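PDB 3PPB: putative tetR family transcription regulator from Shewanella loihica, which probably binds DNA and regulates transcription as a dimeric member of the TetR family. Local coordinates for residues Gln12-Thr17 with Ala39-Gly44; Leu135-Gln140 with Tyr148-Met153; Ser142-Glu147 with Leu187-Met192. One frame throughout, in Å; residues are numbered along the deposited sequence. Where two conformers were deposited one is given.

Contact 1. Residues Gln12-Thr17 with Ala39-Gly44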
loop_
_atom_site.group_PDB
_atom_site.type_symbol
_atom_site.label_atom_id
_atom_site.label_comp_id
_atom_site.label_asym_id
_atom_site.label_seq_id
_atom_site.Cartn_x
_atom_site.Cartn_y
_atom_site.Cartn_z
ATOM N N GLN A 12 -1.598 22.834 -16.780
ATOM C CA GLN A 12 -2.146 21.485 -17.033
ATOM C C GLN A 12 -1.129 20.577 -17.707
ATOM O O GLN A 12 -1.076 19.398 -17.365
ATOM C CB GLN A 12 -3.447 21.527 -17.860
ATOM C CG GLN A 12 -4.263 20.226 -17.881
ATOM C CD GLN A 12 -4.621 19.667 -16.517
ATOM O OE1 GLN A 12 -4.854 20.397 -15.537
ATOM N NE2 GLN A 12 -4.704 18.346 -16.440
ATOM N N ALA A 13 -0.328 21.115 -18.655
ATOM C CA ALA A 13 0.729 20.362 -19.340
ATOM C C ALA A 13 1.773 19.879 -18.317
ATOM O O ALA A 13 2.215 18.733 -18.398
ATOM C CB ALA A 13 1.390 21.231 -20.407
ATOM N N ILE A 14 2.120 20.749 -17.326
ATOM C CA ILE A 14 3.072 20.434 -16.260
ATOM C C ILE A 14 2.500 19.312 -15.385
ATOM O O ILE A 14 3.168 18.293 -15.206
ATOM C CB ILE A 14 3.461 21.676 -15.410
ATOM C CG1 ILE A 14 4.297 22.682 -16.239
ATOM C CG2 ILE A 14 4.211 21.237 -14.126
ATOM C CD1 ILE A 14 4.204 24.159 -15.780
ATOM N N LEU A 15 1.257 19.485 -14.885
ATOM C CA LEU A 15 0.589 18.507 -14.021
ATOM C C LEU A 15 0.474 17.126 -14.689
ATOM O O LEU A 15 0.880 16.139 -14.085
ATOM C CB LEU A 15 -0.784 19.027 -13.606
ATOM C CG LEU A 15 -0.786 20.086 -12.517
ATOM C CD1 LEU A 15 -2.088 20.877 -12.533
ATOM C CD2 LEU A 15 -0.558 19.469 -11.140
ATOM N N GLU A 16 0.008 17.074 -15.952
ATOM C CA GLU A 16 -0.137 15.846 -16.760
ATOM C C GLU A 16 1.211 15.164 -17.039
ATOM O O GLU A 16 1.288 13.934 -17.015
ATOM C CB GLU A 16 -0.813 16.162 -18.111
ATOM C CG GLU A 16 -2.317 16.338 -18.034
ATOM C CD GLU A 16 -3.008 16.487 -19.375
ATOM O OE1 GLU A 16 -2.576 15.825 -20.348
ATOM O OE2 GLU A 16 -4.006 17.240 -19.444
ATOM N N THR A 17 2.254 15.957 -17.355
ATOM C CA THR A 17 3.600 15.441 -17.654
ATOM C C THR A 17 4.219 14.912 -16.355
ATOM O O THR A 17 4.818 13.834 -16.379
ATOM C CB THR A 17 4.477 16.511 -18.347
ATOM O OG1 THR A 17 4.001 16.770 -19.675
ATOM C CG2 THR A 17 5.928 16.112 -18.418
ATOM N N ALA A 39 6.772 18.832 -20.908
ATOM C CA ALA A 39 5.524 19.616 -20.913
ATOM C C ALA A 39 5.553 20.674 -22.018
ATOM O O ALA A 39 4.497 21.098 -22.496
ATOM C CB ALA A 39 5.287 20.277 -19.549
ATOM N N GLY A 40 6.761 21.071 -22.416
ATOM C CA GLY A 40 6.974 22.086 -23.435
ATOM C C GLY A 40 6.900 23.479 -22.847
ATOM O O GLY A 40 6.340 24.384 -23.472
ATOM N N VAL A 41 7.422 23.644 -21.607
ATOM C CA VAL A 41 7.478 24.929 -20.897
ATOM C C VAL A 41 8.913 25.214 -20.444
ATOM O O VAL A 41 9.701 24.285 -20.256
ATOM C CB VAL A 41 6.490 25.060 -19.696
ATOM C CG1 VAL A 41 5.038 25.030 -20.162
ATOM C CG2 VAL A 41 6.762 24.020 -18.607
ATOM N N ALA A 42 9.241 26.507 -20.260
ATOM C CA ALA A 42 10.538 26.928 -19.740
ATOM C C ALA A 42 10.572 26.594 -18.253
ATOM O O ALA A 42 9.522 26.650 -17.603
ATOM C CB ALA A 42 10.734 28.420 -19.961
ATOM N N THR A 43 11.757 26.241 -17.712
ATOM C CA THR A 43 11.911 25.891 -16.288
ATOM C C THR A 43 11.353 27.006 -15.386
ATOM O O THR A 43 10.764 26.702 -14.349
ATOM C CB THR A 43 13.367 25.558 -15.941
ATOM O OG1 THR A 43 14.225 26.544 -16.509
ATOM C CG2 THR A 43 13.778 24.186 -16.440
ATOM N N GLY A 44 11.494 28.256 -15.821
ATOM C CA GLY A 44 10.986 29.434 -15.128
ATOM C C GLY A 44 9.479 29.406 -14.951
ATOM O O GLY A 44 8.981 29.730 -13.870
#
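A39 sets its methyl on the backbone of helix 10-24, with CB 3.6 Å from A13 O. This is the three-helix domain that probably binds DNA, as in TetR regulators. A39 closes helix 32-39, the first helix of the predicted helix-turn-helix, and residues 40-42 form the turn. The A13 and A39 methyls face each other, CB to CB 4.1 Å, so the backbones come close. G40 takes a positive phi (84°) as the C-prime residue of a Schellman motif that ends helix 32-39. V41 then points back to helix 10-24. Its CG2 meets I14 CG1 at 3.7 Å, and the two side chains cross at about a right angle. I14 also touches I35, L46 and L56, so it links the turn to the other helices of the domain. T17 comes over A39 with OG1 3.5 Å from A39 CA, and its CG2 is near A39 N. An alanine here removes OG1 and CG2, and would probably loosen the packing on A39 and leave A13 O with one donor fewer. T17 OG1 donates to A13 O at 2.9 Å. The hydroxyl stands 29° above the carbonyl plane, and A13 O also accepts T17 N.

Contact 2. Residues Leu135-Gln140 with Tyr148-Met153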
loop_
_atom_site.group_PDB
_atom_site.type_symbol
_atom_site.label_atom_id
_atom_site.label_comp_id
_atom_site.label_asym_id
_atom_site.label_seq_id
_atom_site.Cartn_x
_atom_site.Cartn_y
_atom_site.Cartn_z
ATOM N N LEU A 135 -19.769 8.035 6.669
ATOM C CA LEU A 135 -20.502 6.798 6.392
ATOM C C LEU A 135 -20.204 5.736 7.443
ATOM O O LEU A 135 -21.128 5.029 7.856
ATOM C CB LEU A 135 -20.209 6.266 4.995
ATOM C CG LEU A 135 -20.833 7.097 3.861
ATOM C CD1 LEU A 135 -20.274 6.671 2.535
ATOM C CD2 LEU A 135 -22.363 7.005 3.867
ATOM N N ILE A 136 -18.938 5.642 7.914
ATOM C CA ILE A 136 -18.580 4.699 8.982
ATOM C C ILE A 136 -19.361 5.072 10.264
ATOM O O ILE A 136 -19.948 4.173 10.879
ATOM C CB ILE A 136 -17.051 4.608 9.237
ATOM C CG1 ILE A 136 -16.295 4.146 7.967
ATOM C CG2 ILE A 136 -16.751 3.705 10.440
ATOM C CD1 ILE A 136 -14.758 4.444 8.004
ATOM N N ARG A 137 -19.389 6.381 10.642
ATOM C CA ARG A 137 -20.121 6.878 11.820
ATOM C C ARG A 137 -21.601 6.510 11.721
ATOM O O ARG A 137 -22.197 6.072 12.711
ATOM C CB ARG A 137 -19.957 8.400 11.980
ATOM C CG ARG A 137 -18.622 8.817 12.573
ATOM C CD ARG A 137 -18.595 10.296 12.924
ATOM N NE ARG A 137 -18.108 11.123 11.818
ATOM C CZ ARG A 137 -16.839 11.486 11.649
ATOM N NH1 ARG A 137 -15.910 11.106 12.520
ATOM N NH2 ARG A 137 -16.490 12.234 10.613
ATOM N N GLN A 138 -22.193 6.644 10.515
ATOM C CA GLN A 138 -23.603 6.288 10.289
ATOM C C GLN A 138 -23.828 4.779 10.449
ATOM O O GLN A 138 -24.800 4.369 11.074
ATOM C CB GLN A 138 -24.070 6.754 8.921
ATOM C CG GLN A 138 -24.336 8.252 8.851
ATOM C CD GLN A 138 -24.687 8.701 7.459
ATOM O OE1 GLN A 138 -25.356 7.995 6.700
ATOM N NE2 GLN A 138 -24.262 9.901 7.104
ATOM N N GLY A 139 -22.903 3.971 9.950
ATOM C CA GLY A 139 -22.963 2.518 10.081
ATOM C C GLY A 139 -22.788 2.033 11.500
ATOM O O GLY A 139 -23.341 0.996 11.871
ATOM N N GLN A 140 -22.006 2.775 12.302
ATOM C CA GLN A 140 -21.780 2.430 13.698
ATOM C C GLN A 140 -23.046 2.744 14.501
ATOM O O GLN A 140 -23.445 1.941 15.343
ATOM C CB GLN A 140 -20.553 3.178 14.255
ATOM C CG GLN A 140 -19.236 2.608 13.746
ATOM C CD GLN A 140 -18.009 3.391 14.195
ATOM O OE1 GLN A 140 -18.063 4.600 14.463
ATOM N NE2 GLN A 140 -16.860 2.718 14.259
ATOM N N TYR A 148 -14.549 0.426 16.092
ATOM C CA TYR A 148 -13.085 0.502 16.231
ATOM C C TYR A 148 -12.689 1.969 16.069
ATOM O O TYR A 148 -13.540 2.712 15.577
ATOM C CB TYR A 148 -12.385 -0.387 15.186
ATOM C CG TYR A 148 -12.924 -1.800 15.062
ATOM C CD1 TYR A 148 -13.066 -2.619 16.182
ATOM C CD2 TYR A 148 -13.232 -2.340 13.818
ATOM C CE1 TYR A 148 -13.557 -3.922 16.071
ATOM C CE2 TYR A 148 -13.684 -3.655 13.690
ATOM C CZ TYR A 148 -13.857 -4.439 14.822
ATOM O OH TYR A 148 -14.350 -5.718 14.704
ATOM N N PRO A 149 -11.462 2.443 16.437
ATOM C CA PRO A 149 -11.119 3.861 16.187
ATOM C C PRO A 149 -11.352 4.194 14.715
ATOM O O PRO A 149 -10.942 3.416 13.848
ATOM C CB PRO A 149 -9.649 3.929 16.601
ATOM C CG PRO A 149 -9.527 2.860 17.652
ATOM C CD PRO A 149 -10.310 1.744 17.044
ATOM N N ILE A 150 -12.070 5.317 14.452
ATOM C CA ILE A 150 -12.465 5.769 13.118
ATOM C C ILE A 150 -11.260 5.880 12.152
ATOM O O ILE A 150 -11.357 5.451 11.007
ATOM C CB ILE A 150 -13.294 7.096 13.163
ATOM C CG1 ILE A 150 -14.119 7.282 11.874
ATOM C CG2 ILE A 150 -12.466 8.358 13.487
ATOM C CD1 ILE A 150 -15.507 6.831 12.015
ATOM N N GLU A 151 -10.125 6.433 12.607
ATOM C CA GLU A 151 -8.984 6.619 11.713
ATOM C C GLU A 151 -8.348 5.290 11.276
ATOM O O GLU A 151 -7.892 5.174 10.143
ATOM C CB GLU A 151 -7.932 7.549 12.309
ATOM C CG GLU A 151 -7.131 8.167 11.177
ATOM C CD GLU A 151 -5.931 9.001 11.548
ATOM O OE1 GLU A 151 -6.059 9.843 12.463
ATOM O OE2 GLU A 151 -4.888 8.872 10.865
ATOM N N LEU A 152 -8.343 4.293 12.162
ATOM C CA LEU A 152 -7.828 2.960 11.849
ATOM C C LEU A 152 -8.755 2.326 10.813
ATOM O O LEU A 152 -8.291 1.708 9.864
ATOM C CB LEU A 152 -7.739 2.091 13.131
ATOM C CG LEU A 152 -7.302 0.622 12.955
ATOM C CD1 LEU A 152 -5.968 0.483 12.189
ATOM C CD2 LEU A 152 -7.227 -0.076 14.282
HETATM N N MSE A 153 -10.067 2.511 10.977
HETATM C CA MSE A 153 -11.032 1.962 10.028
HETATM C C MSE A 153 -10.856 2.626 8.649
HETATM O O MSE A 153 -10.912 1.918 7.658
HETATM C CB MSE A 153 -12.461 2.121 10.571
HETATM C CG MSE A 153 -12.691 1.315 11.870
HETATM SE SE MSE A 153 -14.520 1.486 12.452
HETATM C CE MSE A 153 -15.342 0.213 11.294
#
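I150 loses the most surface here, followed by I136 and M153, a selenomethionine. I150 has CG1 anti to the backbone N (chi1 -159°), which sends its CD1 across to helix 130-141. That methyl meets two side chains, with I136 CG2 and R137 CG each 3.7 Å away. The R137 chain crosses I150 at about a right angle and packs mainly with its CG. Its guanidinium lies obliquely to I150 CG1, and its NE has a long, weak ion pair with E134.

I136 has CG2 anti to the backbone N, beside the carbonyl carbon. This branch touches both I150 CD1 and the selenium of M153, at 3.7 Å from I136 CG2 to M153 SE. The other branch of I136 ends in CD1, near M153 CB. A bound tetraethylene glycol also lies by the I136 side chain. The two segments pack where consecutive helices 130-141 and 150-170, joined by a short loop, meet in the all-helical C-terminal domain of the TetR fold. P149 is the N-cap residue of helix 150-170.

Q140, one turn along from I136, meets M153 tip to tip. Its chain is extended beyond CG, and NE2 comes 3.2 Å from M153 SE. The same NE2 gives its hydrogen bond to A146 O in the loop, which helps to fix the amide. E151 points away from helix 130-141, and its OE2 is hydrogen-bonded to H171 NE2 of the second subunit.

Contact 3. Residues Ser142-Glu147 with Leu187-Met192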
loop_
_atom_site.group_PDB
_atom_site.type_symbol
_atom_site.label_atom_id
_atom_site.label_comp_id
_atom_site.label_asym_id
_atom_site.label_seq_id
_atom_site.Cartn_x
_atom_site.Cartn_y
_atom_site.Cartn_z
ATOM N N SER A 142 -26.140 2.836 13.368
ATOM C CA SER A 142 -27.237 1.943 12.963
ATOM C C SER A 142 -27.019 0.491 13.434
ATOM O O SER A 142 -27.890 -0.360 13.227
ATOM C CB SER A 142 -27.412 1.969 11.449
ATOM O OG SER A 142 -26.298 1.377 10.806
ATOM N N GLY A 143 -25.863 0.224 14.041
ATOM C CA GLY A 143 -25.509 -1.101 14.527
ATOM C C GLY A 143 -25.049 -2.067 13.458
ATOM O O GLY A 143 -25.044 -3.270 13.704
ATOM N N GLU A 144 -24.666 -1.564 12.260
ATOM C CA GLU A 144 -24.158 -2.408 11.183
ATOM C C GLU A 144 -22.638 -2.551 11.244
ATOM O O GLU A 144 -22.134 -3.594 10.866
ATOM C CB GLU A 144 -24.526 -1.839 9.798
ATOM C CG GLU A 144 -25.993 -1.959 9.436
ATOM C CD GLU A 144 -26.333 -1.202 8.171
ATOM O OE1 GLU A 144 -26.601 0.019 8.268
ATOM O OE2 GLU A 144 -26.291 -1.818 7.080
ATOM N N LEU A 145 -21.911 -1.494 11.676
ATOM C CA LEU A 145 -20.445 -1.500 11.694
ATOM C C LEU A 145 -19.882 -1.527 13.107
ATOM O O LEU A 145 -20.443 -0.925 14.017
ATOM C CB LEU A 145 -19.873 -0.283 10.917
ATOM C CG LEU A 145 -20.334 -0.132 9.457
ATOM C CD1 LEU A 145 -19.694 1.081 8.789
ATOM C CD2 LEU A 145 -20.100 -1.416 8.655
ATOM N N ALA A 146 -18.778 -2.254 13.279
ATOM C CA ALA A 146 -18.062 -2.386 14.544
ATOM C C ALA A 146 -17.507 -1.034 14.995
ATOM O O ALA A 146 -17.265 -0.123 14.176
ATOM C CB ALA A 146 -16.930 -3.388 14.393
ATOM N N GLU A 147 -17.307 -0.905 16.305
ATOM C CA GLU A 147 -16.831 0.339 16.887
ATOM C C GLU A 147 -15.341 0.294 17.155
ATOM O O GLU A 147 -14.918 0.159 18.304
ATOM C CB GLU A 147 -17.603 0.672 18.168
ATOM C CG GLU A 147 -19.071 0.885 17.888
ATOM C CD GLU A 147 -19.906 0.953 19.124
ATOM O OE1 GLU A 147 -20.408 -0.110 19.542
ATOM O OE2 GLU A 147 -20.066 2.067 19.665
ATOM N N LEU A 187 -14.624 -9.083 1.589
ATOM C CA LEU A 187 -13.440 -8.842 2.434
ATOM C C LEU A 187 -13.506 -7.437 2.994
ATOM O O LEU A 187 -13.237 -7.251 4.165
ATOM C CB LEU A 187 -12.122 -9.056 1.670
ATOM C CG LEU A 187 -11.740 -10.525 1.382
ATOM C CD1 LEU A 187 -10.899 -10.625 0.145
ATOM C CD2 LEU A 187 -11.038 -11.202 2.574
ATOM N N PHE A 188 -13.921 -6.458 2.171
ATOM C CA PHE A 188 -14.031 -5.051 2.570
ATOM C C PHE A 188 -15.111 -4.847 3.666
ATOM O O PHE A 188 -14.812 -4.282 4.718
ATOM C CB PHE A 188 -14.335 -4.193 1.335
ATOM C CG PHE A 188 -14.592 -2.737 1.629
ATOM C CD1 PHE A 188 -13.549 -1.884 1.971
ATOM C CD2 PHE A 188 -15.873 -2.203 1.512
ATOM C CE1 PHE A 188 -13.787 -0.523 2.205
ATOM C CE2 PHE A 188 -16.114 -0.853 1.772
ATOM C CZ PHE A 188 -15.073 -0.021 2.119
ATOM N N TRP A 189 -16.360 -5.287 3.399
ATOM C CA TRP A 189 -17.478 -5.137 4.312
ATOM C C TRP A 189 -17.264 -5.910 5.617
ATOM O O TRP A 189 -17.469 -5.340 6.694
ATOM C CB TRP A 189 -18.799 -5.598 3.646
ATOM C CG TRP A 189 -19.992 -5.338 4.526
ATOM C CD1 TRP A 189 -20.690 -6.259 5.255
ATOM C CD2 TRP A 189 -20.600 -4.059 4.804
ATOM N NE1 TRP A 189 -21.700 -5.637 5.962
ATOM C CE2 TRP A 189 -21.662 -4.285 5.708
ATOM C CE3 TRP A 189 -20.346 -2.735 4.373
ATOM C CZ2 TRP A 189 -22.480 -3.241 6.189
ATOM C CZ3 TRP A 189 -21.165 -1.710 4.839
ATOM C CH2 TRP A 189 -22.227 -1.970 5.724
ATOM N N ASN A 190 -16.856 -7.197 5.529
ATOM C CA ASN A 190 -16.707 -8.063 6.707
ATOM C C ASN A 190 -15.608 -7.603 7.655
ATOM O O ASN A 190 -15.688 -7.902 8.850
ATOM C CB ASN A 190 -16.525 -9.516 6.306
ATOM C CG ASN A 190 -17.799 -10.086 5.750
ATOM O OD1 ASN A 190 -18.874 -9.497 5.875
ATOM N ND2 ASN A 190 -17.712 -11.221 5.090
ATOM N N ALA A 191 -14.615 -6.849 7.164
ATOM C CA ALA A 191 -13.601 -6.301 8.078
ATOM C C ALA A 191 -14.251 -5.351 9.071
ATOM O O ALA A 191 -13.914 -5.386 10.243
ATOM C CB ALA A 191 -12.510 -5.546 7.293
HETATM N N MSE A 192 -15.211 -4.537 8.594
HETATM C CA MSE A 192 -15.917 -3.478 9.336
HETATM C C MSE A 192 -17.176 -3.901 10.061
HETATM O O MSE A 192 -17.562 -3.247 11.022
HETATM C CB MSE A 192 -16.384 -2.388 8.353
HETATM C CG MSE A 192 -15.298 -1.720 7.545
HETATM SE SE MSE A 192 -16.058 -0.131 6.742
HETATM C CE MSE A 192 -17.178 -0.947 5.352
#
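One hydrogen bond joins the loop to helix 178-192. A146 N donates to M192 O at 2.7 Å, nearly along the C=O axis, with an N-H...O angle of 166°. M192 O also takes a CA-H...O contact from L145, with L145 CA at 3.4 Å. The hydrogen bond holds the carbonyl; the L145 contact is a weak addition.

The apolar packing centres on L145. Its CG is anti to the carbonyl carbon, and this directs CD2 over one face of the W189 ring. The result is a CH-pi contact, with L145 CD2 4.0 Å from the centroid of the W189 six-membered ring and 23° off its normal. The same methyl rests on M192 CB at 3.9 Å, the two side chains lying side by side. M192 is a selenomethionine.

The E144 carboxylate is a looser neighbour of the indole. Its OE2 comes no nearer than 4.2 Å to W189 CZ2, and the two planes are 57° apart.

G143 ends helix 130-141 with a Schellman motif before the loop crosses. W189 also packs on L82, K83 and A86 of helix 82-99. M192 touches C157 of helix 150-170, and A191 meets A191 of the second subunit.

In the fold
Contact 1 belongs to the predicted DNA-binding domain, while contacts 2 and 3 lie together on the opposite side of the chain's centre. The centres of contacts 1 and 2 are about 40 Å apart. Contact 1 is a surface contact of alanine methyls, a threonine and two branched aliphatic side chains, with no hydrogen bond between its segments. Contact 2 likewise has none; it is partly buried, and aliphatic chains, selenium and the Q140 amide meet there. Contact 3 is buried and adds a backbone hydrogen bond and an aromatic face. Contacts 2 and 3 share the connection between helices 130-141 and 150-170. They meet through G139 O with L145 N. Both touch the second subunit, whereas contact 1 touches no other chain of the assembly.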